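Local coordinates for L-Ala-D/L-Glu epimerase, a muconate lactonizing enzyme (PDB 3FCP), which belongs to the enolase superfamily, pairing an N-terminal domain of the muconate-lactonizing-enzyme kind with a TIM-barrel domain that holds a magnesium ion, at residues S70-T73 and H74-P78; V198-N201 and Q202-D205; V237-S240 and Q241-T245; V360-E364 and D365-F369. One frame throughout, in Å; residues are numbered along the deposited sequence.

Contact 1: S70-T73 and H74-P78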
loop_
_atom_site.group_PDB
_atom_site.type_symbol
_atom_site.label_atom_id
_atom_site.label_comp_id
_atom_site.label_asym_id
_atom_site.label_seq_id
_atom_site.Cartn_x
_atom_site.Cartn_y
_atom_site.Cartn_z
ATOM N N SER A 70 -10.724 43.911 2.508
ATOM C CA SER A 70 -11.225 43.955 1.141
ATOM C C SER A 70 -12.299 42.888 0.908
ATOM O O SER A 70 -13.342 43.174 0.329
ATOM C CB SER A 70 -10.065 43.739 0.161
ATOM O OG SER A 70 -10.544 43.530 -1.155
ATOM N N ALA A 71 -12.041 41.662 1.357
ATOM C CA ALA A 71 -13.002 40.571 1.191
ATOM C C ALA A 71 -14.331 40.926 1.862
ATOM O O ALA A 71 -15.399 40.700 1.302
ATOM C CB ALA A 71 -12.446 39.282 1.782
ATOM N N ILE A 72 -14.253 41.496 3.059
ATOM C CA ILE A 72 -15.454 41.881 3.793
ATOM C C ILE A 72 -16.226 43.005 3.101
ATOM O O ILE A 72 -17.434 42.902 2.887
ATOM C CB ILE A 72 -15.091 42.319 5.229
ATOM C CG1 ILE A 72 -14.562 41.111 6.005
ATOM C CG2 ILE A 72 -16.315 42.937 5.923
ATOM C CD1 ILE A 72 -13.944 41.445 7.344
ATOM N N THR A 73 -15.522 44.073 2.746
ATOM C CA THR A 73 -16.143 45.226 2.097
ATOM C C THR A 73 -16.720 44.963 0.707
ATOM O O THR A 73 -17.899 45.213 0.462
ATOM C CB THR A 73 -15.140 46.400 1.968
ATOM O OG1 THR A 73 -14.678 46.780 3.271
ATOM C CG2 THR A 73 -15.809 47.609 1.295
ATOM N N HIS A 74 -15.890 44.449 -0.196
ATOM C CA HIS A 74 -16.313 44.215 -1.574
ATOM C C HIS A 74 -17.102 42.964 -1.910
ATOM O O HIS A 74 -17.841 42.961 -2.892
ATOM C CB HIS A 74 -15.102 44.259 -2.504
ATOM C CG HIS A 74 -14.427 45.591 -2.555
ATOM N ND1 HIS A 74 -13.559 46.024 -1.575
ATOM C CD2 HIS A 74 -14.506 46.595 -3.460
ATOM C CE1 HIS A 74 -13.131 47.238 -1.876
ATOM N NE2 HIS A 74 -13.691 47.606 -3.014
ATOM N N TYR A 75 -16.959 41.907 -1.116
ATOM C CA TYR A 75 -17.643 40.659 -1.428
ATOM C C TYR A 75 -18.637 40.137 -0.400
ATOM O O TYR A 75 -19.796 39.901 -0.728
ATOM C CB TYR A 75 -16.590 39.590 -1.743
ATOM C CG TYR A 75 -15.774 39.945 -2.969
ATOM C CD1 TYR A 75 -16.291 39.755 -4.250
ATOM C CD2 TYR A 75 -14.524 40.551 -2.847
ATOM C CE1 TYR A 75 -15.583 40.164 -5.384
ATOM C CE2 TYR A 75 -13.808 40.967 -3.976
ATOM C CZ TYR A 75 -14.347 40.772 -5.240
ATOM O OH TYR A 75 -13.667 41.206 -6.356
ATOM N N LEU A 76 -18.198 39.958 0.840
ATOM C CA LEU A 76 -19.094 39.445 1.860
ATOM C C LEU A 76 -20.258 40.383 2.189
ATOM O O LEU A 76 -21.384 39.926 2.389
ATOM C CB LEU A 76 -18.300 39.112 3.128
ATOM C CG LEU A 76 -17.458 37.839 2.991
ATOM C CD1 LEU A 76 -16.377 37.785 4.084
ATOM C CD2 LEU A 76 -18.375 36.624 3.058
ATOM N N THR A 77 -19.999 41.690 2.228
ATOM C CA THR A 77 -21.052 42.638 2.563
ATOM C C THR A 77 -22.219 42.631 1.573
ATOM O O THR A 77 -23.372 42.456 1.972
ATOM C CB THR A 77 -20.478 44.057 2.717
ATOM O OG1 THR A 77 -19.575 44.074 3.831
ATOM C CG2 THR A 77 -21.594 45.075 2.968
ATOM N N PRO A 78 -21.943 42.812 0.274
ATOM C CA PRO A 78 -23.083 42.795 -0.649
ATOM C C PRO A 78 -23.734 41.415 -0.777
ATOM O O PRO A 78 -24.902 41.302 -1.148
ATOM C CB PRO A 78 -22.480 43.305 -1.962
ATOM C CG PRO A 78 -21.029 42.904 -1.858
ATOM C CD PRO A 78 -20.710 43.232 -0.415
#
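Ala-71 O faces two successive backbone amides, Tyr-75 N at 3.1 Å and Leu-76 N at 2.9 Å, which marks a wider pi-type turn within helix 65-80. The bond from Leu-76 N is the straighter (N-H...O 173° against 142° for Tyr-75 N), so the i+5 link is geometrically the sounder of the two. The widening persists one residue on, where Thr-77 N reaches Ile-72 O at 2.9 Å in the carbonyl plane. The hydroxyl of the same threonine donates to that oxygen from above the plane, with OG1 2.6 Å from Ile-72 O; its chi1 of -64° sets OG1 beside its own backbone N and thereby turns it back along the helix. On the other flank, Ser-70 O receives His-74 N at 2.9 Å and, more weakly, His-74 ND1 at 3.4 Å, the carbonyl oxygen lying at the imidazole edge. Ile-72 CG1 and Leu-76 CD1 pack 4.2 Å apart on the buried side, where both side chains touch Ala-105 of helix 103-121 and Ile-72 also meets strand 7-17. Across the subunit interface, Tyr-75 OH is hydrogen-bonded to Glu-66 OE1 of the second subunit. The helix kinks where Pro-78 has no N-H to give to the turn before it: Thr-73 O instead faces its ring carbon CD at 3.5 Å.

Contact 2: V198-N201 and Q202-D205. With MG (magnesium ion), chain I.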
loop_
_atom_site.group_PDB
_atom_site.type_symbol
_atom_site.label_atom_id
_atom_site.label_comp_id
_atom_site.label_asym_id
_atom_site.label_seq_id
_atom_site.Cartn_x
_atom_site.Cartn_y
_atom_site.Cartn_z
ATOM N N VAL A 198 7.324 22.877 21.645
ATOM C CA VAL A 198 8.103 23.738 20.760
ATOM C C VAL A 198 7.331 23.910 19.461
ATOM O O VAL A 198 6.539 23.044 19.074
ATOM C CB VAL A 198 9.503 23.151 20.436
ATOM C CG1 VAL A 198 10.232 22.797 21.730
ATOM C CG2 VAL A 198 9.375 21.933 19.523
ATOM N N ASP A 199 7.563 25.032 18.798
ATOM C CA ASP A 199 6.906 25.341 17.540
ATOM C C ASP A 199 7.983 25.808 16.569
ATOM O O ASP A 199 8.620 26.836 16.793
ATOM C CB ASP A 199 5.849 26.433 17.768
ATOM C CG ASP A 199 5.105 26.817 16.495
ATOM O OD1 ASP A 199 5.163 26.052 15.509
ATOM O OD2 ASP A 199 4.454 27.885 16.493
ATOM N N VAL A 200 8.195 25.035 15.504
ATOM C CA VAL A 200 9.199 25.355 14.497
ATOM C C VAL A 200 8.560 26.137 13.348
ATOM O O VAL A 200 9.247 26.654 12.471
ATOM C CB VAL A 200 9.837 24.065 13.921
ATOM C CG1 VAL A 200 11.180 24.390 13.277
ATOM C CG2 VAL A 200 10.004 23.029 15.017
ATOM N N ASN A 201 7.233 26.208 13.365
ATOM C CA ASN A 201 6.465 26.918 12.347
ATOM C C ASN A 201 6.984 26.762 10.917
ATOM O O ASN A 201 7.298 27.752 10.250
ATOM C CB ASN A 201 6.365 28.406 12.712
ATOM C CG ASN A 201 5.304 29.143 11.898
ATOM O OD1 ASN A 201 4.164 28.677 11.761
ATOM N ND2 ASN A 201 5.668 30.309 11.369
ATOM N N GLN A 202 7.078 25.514 10.456
ATOM C CA GLN A 202 7.502 25.197 9.087
ATOM C C GLN A 202 8.970 25.373 8.708
ATOM O O GLN A 202 9.353 25.031 7.596
ATOM C CB GLN A 202 6.686 26.018 8.082
ATOM C CG GLN A 202 5.213 25.686 7.999
ATOM C CD GLN A 202 4.521 26.452 6.879
ATOM O OE1 GLN A 202 4.197 27.638 7.014
ATOM N NE2 GLN A 202 4.307 25.780 5.761
ATOM N N ALA A 203 9.789 25.873 9.623
ATOM C CA ALA A 203 11.190 26.158 9.326
ATOM C C ALA A 203 12.129 25.048 8.868
ATOM O O ALA A 203 13.047 25.305 8.093
ATOM C CB ALA A 203 11.817 26.890 10.521
ATOM N N TRP A 204 11.915 23.818 9.315
ATOM C CA TRP A 204 12.836 22.747 8.955
ATOM C C TRP A 204 12.587 21.928 7.707
ATOM O O TRP A 204 11.455 21.590 7.370
ATOM C CB TRP A 204 12.991 21.763 10.116
ATOM C CG TRP A 204 13.594 22.344 11.358
ATOM C CD1 TRP A 204 14.386 23.454 11.452
ATOM C CD2 TRP A 204 13.503 21.803 12.679
ATOM N NE1 TRP A 204 14.796 23.636 12.753
ATOM C CE2 TRP A 204 14.268 22.638 13.527
ATOM C CE3 TRP A 204 12.850 20.690 13.230
ATOM C CZ2 TRP A 204 14.399 22.393 14.896
ATOM C CZ3 TRP A 204 12.981 20.447 14.588
ATOM C CH2 TRP A 204 13.750 21.296 15.408
ATOM N N ASP A 205 13.684 21.601 7.036
ATOM C CA ASP A 205 13.648 20.749 5.863
ATOM C C ASP A 205 13.494 19.356 6.479
ATOM O O ASP A 205 13.671 19.191 7.689
ATOM C CB ASP A 205 14.974 20.827 5.107
ATOM C CG ASP A 205 16.162 20.499 5.998
ATOM O OD1 ASP A 205 16.625 21.402 6.723
ATOM O OD2 ASP A 205 16.619 19.338 5.989
HETATM MG MG MG I . 2.237 28.161 12.655
HETATM O O HOH W 1 3.111 26.197 13.946
HETATM O O HOH W 2 3.289 29.113 14.630
HETATM O O HOH W 3 1.132 30.479 12.943
#
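Val-200 sets its CG1 methyl squarely over one face of the Trp-204 indole, 3.5 Å from the centroid of the five-membered ring and only 8° off its normal, a CH-pi contact. The two side chains cross at about a right angle, and CG1 also touches Ala-203 CB at 3.8 Å. The backbone that brings them together is a type I' beta turn from Val-200 to Ala-203, closed by Ala-203 N donating to Val-200 O at 3.0 Å. Asn-201 and Gln-202 occupy its central positions, both with positive phi; at Gln-202 (phi 73°) this presses CB to within 2.8 Å of Asn-201 O. The Asn-201 side chain leaves the turn with its CB directed away, CG anti to the backbone N (chi1 -166°), and OD1 binds the magnesium ion at 2.2 Å. Its backbone N is held by Asp-199 OD1 at 3.0 Å in an Asx turn. Asp-199 also lies in the second shell of the metal, since OD2 accepts from a metal-bound water at 2.5 Å and forms a salt bridge with Lys-168. With Asp-250 and Glu-251 completing the protein ligands, this is the magnesium site at the end of barrel strand 195-199, as in other enolase-superfamily barrels.

Contact 3: V237-S240 and Q241-T245; sequences VRLS and QQIET
Leu-239 O is gripped by two backbone amides as helix 233-242 ends. Ile-243 N meets it at 2.8 Å in the carbonyl plane, whereas Gln-242 N, at 3.1 Å, approaches from 68° out of that plane. The i+3 bond from Gln-242 N, added to the i+4 bond on the same oxygen, is consistent with the last turn tightening before Ile-243 leaves helical torsions. Two residues earlier, Val-237 O takes the Ser-240 hydroxyl, with OG at 2.7 Å; chi1 of 77° swings that OG back over the helix, between its own N and carbonyl carbon. Ser-240 OG is also hydrogen-bonded to Thr-268 N, so the hydroxyl ties the helix to the loop before strand 270-273. Arg-238 and Gln-242 run alongside each other and are joined through one water, which accepts from Arg-238 NE at 2.8 Å and donates to Gln-242 OE1 at 2.5 Å. The water lies in the guanidinium plane, at its edge, while the guanidinium and amide planes stand 64° apart. On the apolar side, Leu-239 CD2 packs against Ile-243 CG1 at 3.9 Å. The segments close the helix of a beta-alpha-beta unit between strands 223-225 and 246-249: Ile-243 rests on Cys-213 and Arg-214 of helix 206-218, and Val-237 and Ser-240 turn to Phe-267 in that same loop.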
loop_
_atom_site.group_PDB
_atom_site.type_symbol
_atom_site.label_atom_id
_atom_site.label_comp_id
_atom_site.label_asym_id
_atom_site.label_seq_id
_atom_site.Cartn_x
_atom_site.Cartn_y
_atom_site.Cartn_z
ATOM N N VAL A 237 3.758 13.400 8.167
ATOM C CA VAL A 237 3.206 12.085 8.472
ATOM C C VAL A 237 4.289 11.105 8.904
ATOM O O VAL A 237 4.121 10.381 9.888
ATOM C CB VAL A 237 2.467 11.493 7.250
ATOM C CG1 VAL A 237 2.076 10.044 7.520
ATOM C CG2 VAL A 237 1.224 12.338 6.945
ATOM N N ARG A 238 5.394 11.079 8.162
ATOM C CA ARG A 238 6.498 10.177 8.472
ATOM C C ARG A 238 7.038 10.475 9.874
ATOM O O ARG A 238 7.261 9.564 10.674
ATOM C CB ARG A 238 7.615 10.331 7.430
ATOM C CG ARG A 238 8.816 9.415 7.659
ATOM C CD ARG A 238 9.856 9.543 6.537
ATOM N NE ARG A 238 10.348 10.907 6.366
ATOM C CZ ARG A 238 10.100 11.664 5.301
ATOM N NH1 ARG A 238 9.368 11.184 4.304
ATOM N NH2 ARG A 238 10.570 12.904 5.239
ATOM N N LEU A 239 7.234 11.753 10.167
ATOM C CA LEU A 239 7.728 12.153 11.476
ATOM C C LEU A 239 6.750 11.725 12.578
ATOM O O LEU A 239 7.169 11.204 13.606
ATOM C CB LEU A 239 7.946 13.668 11.514
ATOM C CG LEU A 239 9.088 14.169 10.622
ATOM C CD1 LEU A 239 9.001 15.673 10.454
ATOM C CD2 LEU A 239 10.429 13.761 11.241
ATOM N N SER A 240 5.450 11.906 12.353
ATOM C CA SER A 240 4.463 11.531 13.367
ATOM C C SER A 240 4.468 10.029 13.635
ATOM O O SER A 240 4.067 9.580 14.705
ATOM C CB SER A 240 3.051 11.967 12.948
ATOM O OG SER A 240 2.496 11.110 11.961
ATOM N N GLN A 241 4.925 9.252 12.661
ATOM C CA GLN A 241 4.972 7.803 12.817
ATOM C C GLN A 241 6.295 7.291 13.393
ATOM O O GLN A 241 6.354 6.173 13.903
ATOM C CB GLN A 241 4.698 7.127 11.468
ATOM C CG GLN A 241 3.251 7.268 10.987
ATOM C CD GLN A 241 3.074 6.920 9.515
ATOM O OE1 GLN A 241 1.955 6.897 9.000
ATOM N NE2 GLN A 241 4.179 6.657 8.830
ATOM N N GLN A 242 7.354 8.097 13.328
ATOM C CA GLN A 242 8.648 7.652 13.837
ATOM C C GLN A 242 9.204 8.395 15.061
ATOM O O GLN A 242 10.002 7.835 15.812
ATOM C CB GLN A 242 9.674 7.682 12.706
ATOM C CG GLN A 242 9.938 9.068 12.155
ATOM C CD GLN A 242 10.815 9.059 10.911
ATOM O OE1 GLN A 242 11.221 10.116 10.423
ATOM N NE2 GLN A 242 11.104 7.868 10.391
ATOM N N ILE A 243 8.776 9.639 15.271
ATOM C CA ILE A 243 9.254 10.442 16.396
ATOM C C ILE A 243 8.618 10.032 17.726
ATOM O O ILE A 243 7.398 9.890 17.824
ATOM C CB ILE A 243 8.995 11.943 16.126
ATOM C CG1 ILE A 243 9.743 12.365 14.855
ATOM C CG2 ILE A 243 9.445 12.786 17.316
ATOM C CD1 ILE A 243 11.243 12.032 14.871
ATOM N N GLU A 244 9.450 9.862 18.752
ATOM C CA GLU A 244 8.965 9.428 20.054
ATOM C C GLU A 244 8.391 10.479 21.005
ATOM O O GLU A 244 8.713 10.523 22.196
ATOM C CB GLU A 244 10.048 8.594 20.750
ATOM C CG GLU A 244 10.475 7.394 19.891
ATOM C CD GLU A 244 11.446 6.441 20.587
ATOM O OE1 GLU A 244 12.125 6.850 21.551
ATOM O OE2 GLU A 244 11.540 5.281 20.150
ATOM N N THR A 245 7.536 11.327 20.448
ATOM C CA THR A 245 6.805 12.330 21.196
ATOM C C THR A 245 5.698 12.806 20.265
ATOM O O THR A 245 5.694 12.464 19.084
ATOM C CB THR A 245 7.676 13.512 21.675
ATOM O OG1 THR A 245 6.956 14.215 22.694
ATOM C CG2 THR A 245 7.994 14.483 20.544
HETATM O O HOH W 4 11.909 11.681 8.571
HETATM O O HOH W 5 4.504 10.867 17.143
#

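Contact 4: V360-E364 and D365-F369; sequences VELDE and DKLHF
Asp-363 caps the N-terminus of helix 364-370 through its side chain: OD1 accepts from Lys-366 N at 3.2 Å over a nearly straight bond (N-H...O 165°). The amide comes from 60° above the carboxylate plane rather than within it. A chi1 of -178° turns the carboxylate out beside the carbonyl carbon, where it folds over the open first turn to meet that amide. The first i+4 bond of the helix runs from Leu-367 N to Asp-363 O at 2.8 Å. The other carboxylate oxygen, OD2, forms a salt bridge with Lys-366 NZ at 3.5 Å, the lysine chain being bent at its last torsion so that the ammonium group folds back toward the cap. One residue along, His-368 N bonds to Glu-364 O at 2.9 Å, and the side chains of Glu-364 and His-368 lie side by side, pointing the same way. Leu-362 CD2 touches Leu-367 CD2 at 3.6 Å, joining the residue just before the N-cap to the one four places after it, a hydrophobic staple.

Further out, Leu-367 rests on Trp-13 and Val-15 of strand 7-17, and Leu-362 on Ile-338, whose backbone also bonds with that of Asp-363. These contacts seat the start of the helix against strand 7-17 and the loop at Ile-338. Asp-365 OD2 lies 4.4 Å from Asp-363 OD1, a like-charge approach that is probably a cost, partly offset by the Lys-366 ammonium; the Asp-363 carboxylate itself, at the positive end of the helix dipole, is placed to stabilise the helix start.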
loop_
_atom_site.group_PDB
_atom_site.type_symbol
_atom_site.label_atom_id
_atom_site.label_comp_id
_atom_site.label_asym_id
_atom_site.label_seq_id
_atom_site.Cartn_x
_atom_site.Cartn_y
_atom_site.Cartn_z
ATOM N N VAL A 360 -18.438 40.210 25.224
ATOM C CA VAL A 360 -17.579 41.390 25.201
ATOM C C VAL A 360 -18.260 42.460 24.368
ATOM O O VAL A 360 -19.003 42.156 23.428
ATOM C CB VAL A 360 -16.173 41.091 24.618
ATOM C CG1 VAL A 360 -15.432 40.118 25.534
ATOM C CG2 VAL A 360 -16.287 40.528 23.213
ATOM N N GLU A 361 -18.005 43.715 24.713
ATOM C CA GLU A 361 -18.626 44.841 24.024
ATOM C C GLU A 361 -17.578 45.758 23.403
ATOM O O GLU A 361 -16.485 45.933 23.944
ATOM C CB GLU A 361 -19.471 45.636 25.025
ATOM C CG GLU A 361 -20.709 46.294 24.447
ATOM C CD GLU A 361 -21.799 45.289 24.105
ATOM O OE1 GLU A 361 -21.605 44.491 23.167
ATOM O OE2 GLU A 361 -22.849 45.292 24.783
ATOM N N LEU A 362 -17.927 46.354 22.271
ATOM C CA LEU A 362 -17.031 47.262 21.569
ATOM C C LEU A 362 -16.950 48.623 22.265
ATOM O O LEU A 362 -17.970 49.185 22.670
ATOM C CB LEU A 362 -17.534 47.452 20.140
ATOM C CG LEU A 362 -16.541 47.843 19.052
ATOM C CD1 LEU A 362 -15.466 46.772 18.935
ATOM C CD2 LEU A 362 -17.286 47.999 17.728
ATOM N N ASP A 363 -15.733 49.136 22.421
ATOM C CA ASP A 363 -15.511 50.446 23.033
ATOM C C ASP A 363 -15.313 51.381 21.843
ATOM O O ASP A 363 -14.205 51.495 21.316
ATOM C CB ASP A 363 -14.247 50.432 23.899
ATOM C CG ASP A 363 -13.997 51.764 24.602
ATOM O OD1 ASP A 363 -14.291 52.827 24.011
ATOM O OD2 ASP A 363 -13.488 51.747 25.745
ATOM N N GLU A 364 -16.389 52.033 21.410
ATOM C CA GLU A 364 -16.319 52.918 20.254
ATOM C C GLU A 364 -15.233 53.980 20.306
ATOM O O GLU A 364 -14.590 54.261 19.294
ATOM C CB GLU A 364 -17.679 53.575 20.002
ATOM C CG GLU A 364 -18.656 52.663 19.272
ATOM C CD GLU A 364 -19.842 53.413 18.706
ATOM O OE1 GLU A 364 -20.675 53.897 19.506
ATOM O OE2 GLU A 364 -19.939 53.526 17.460
ATOM N N ASP A 365 -15.015 54.572 21.474
ATOM C CA ASP A 365 -13.986 55.594 21.586
ATOM C C ASP A 365 -12.631 55.006 21.217
ATOM O O ASP A 365 -11.871 55.614 20.472
ATOM C CB ASP A 365 -13.954 56.177 23.002
ATOM C CG ASP A 365 -15.173 57.031 23.304
ATOM O OD1 ASP A 365 -15.625 57.754 22.389
ATOM O OD2 ASP A 365 -15.671 56.989 24.450
ATOM N N LYS A 366 -12.330 53.820 21.733
ATOM C CA LYS A 366 -11.064 53.173 21.418
ATOM C C LYS A 366 -11.048 52.714 19.960
ATOM O O LYS A 366 -10.044 52.860 19.263
ATOM C CB LYS A 366 -10.829 51.980 22.348
ATOM C CG LYS A 366 -10.352 52.362 23.743
ATOM C CD LYS A 366 -9.972 51.129 24.536
ATOM C CE LYS A 366 -9.279 51.487 25.836
ATOM N NZ LYS A 366 -10.130 52.365 26.674
ATOM N N LEU A 367 -12.166 52.164 19.499
ATOM C CA LEU A 367 -12.251 51.698 18.121
ATOM C C LEU A 367 -11.813 52.798 17.173
ATOM O O LEU A 367 -10.940 52.593 16.330
ATOM C CB LEU A 367 -13.681 51.282 17.776
ATOM C CG LEU A 367 -13.891 50.851 16.317
ATOM C CD1 LEU A 367 -13.027 49.629 16.003
ATOM C CD2 LEU A 367 -15.364 50.544 16.087
ATOM N N HIS A 368 -12.421 53.971 17.318
ATOM C CA HIS A 368 -12.100 55.102 16.463
ATOM C C HIS A 368 -10.675 55.599 16.683
ATOM O O HIS A 368 -9.983 55.951 15.733
ATOM C CB HIS A 368 -13.109 56.234 16.695
ATOM C CG HIS A 368 -14.527 55.839 16.406
ATOM N ND1 HIS A 368 -14.911 55.256 15.217
ATOM C CD2 HIS A 368 -15.651 55.937 17.156
ATOM C CE1 HIS A 368 -16.210 55.011 15.245
ATOM N NE2 HIS A 368 -16.683 55.414 16.411
ATOM N N PHE A 369 -10.227 55.612 17.931
ATOM C CA PHE A 369 -8.879 56.072 18.231
ATOM C C PHE A 369 -7.825 55.220 17.523
ATOM O O PHE A 369 -6.887 55.751 16.933
ATOM C CB PHE A 369 -8.630 56.033 19.739
ATOM C CG PHE A 369 -7.300 56.603 20.151
ATOM C CD1 PHE A 369 -7.072 57.976 20.110
ATOM C CD2 PHE A 369 -6.268 55.765 20.567
ATOM C CE1 PHE A 369 -5.834 58.510 20.480
ATOM C CE2 PHE A 369 -5.027 56.286 20.938
ATOM C CZ PHE A 369 -4.810 57.664 20.894
#

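Overall arrangement
The contacts follow one another in series along the chain. Contact 1, on helix 65-80, belongs to the N-terminal domain; contacts 2 and 3 lie in the barrel domain, and contact 4 comes near the C-terminus. Contacts 2 and 3 are nearest, their centres about 14 Å apart, one following strand 195-199 and the other ending the helix that leads to strand 246-249, two parallel strands of the same sheet. Contacts 1 and 4 have centres about 22 Å apart and both pack on strand 7-17, which links the C-terminal helix to the N-terminal domain. Contacts 3 and 4, about 46 Å apart between centres, lie on opposite sides of the chain's centre. Only contact 2 supplies a magnesium ligand.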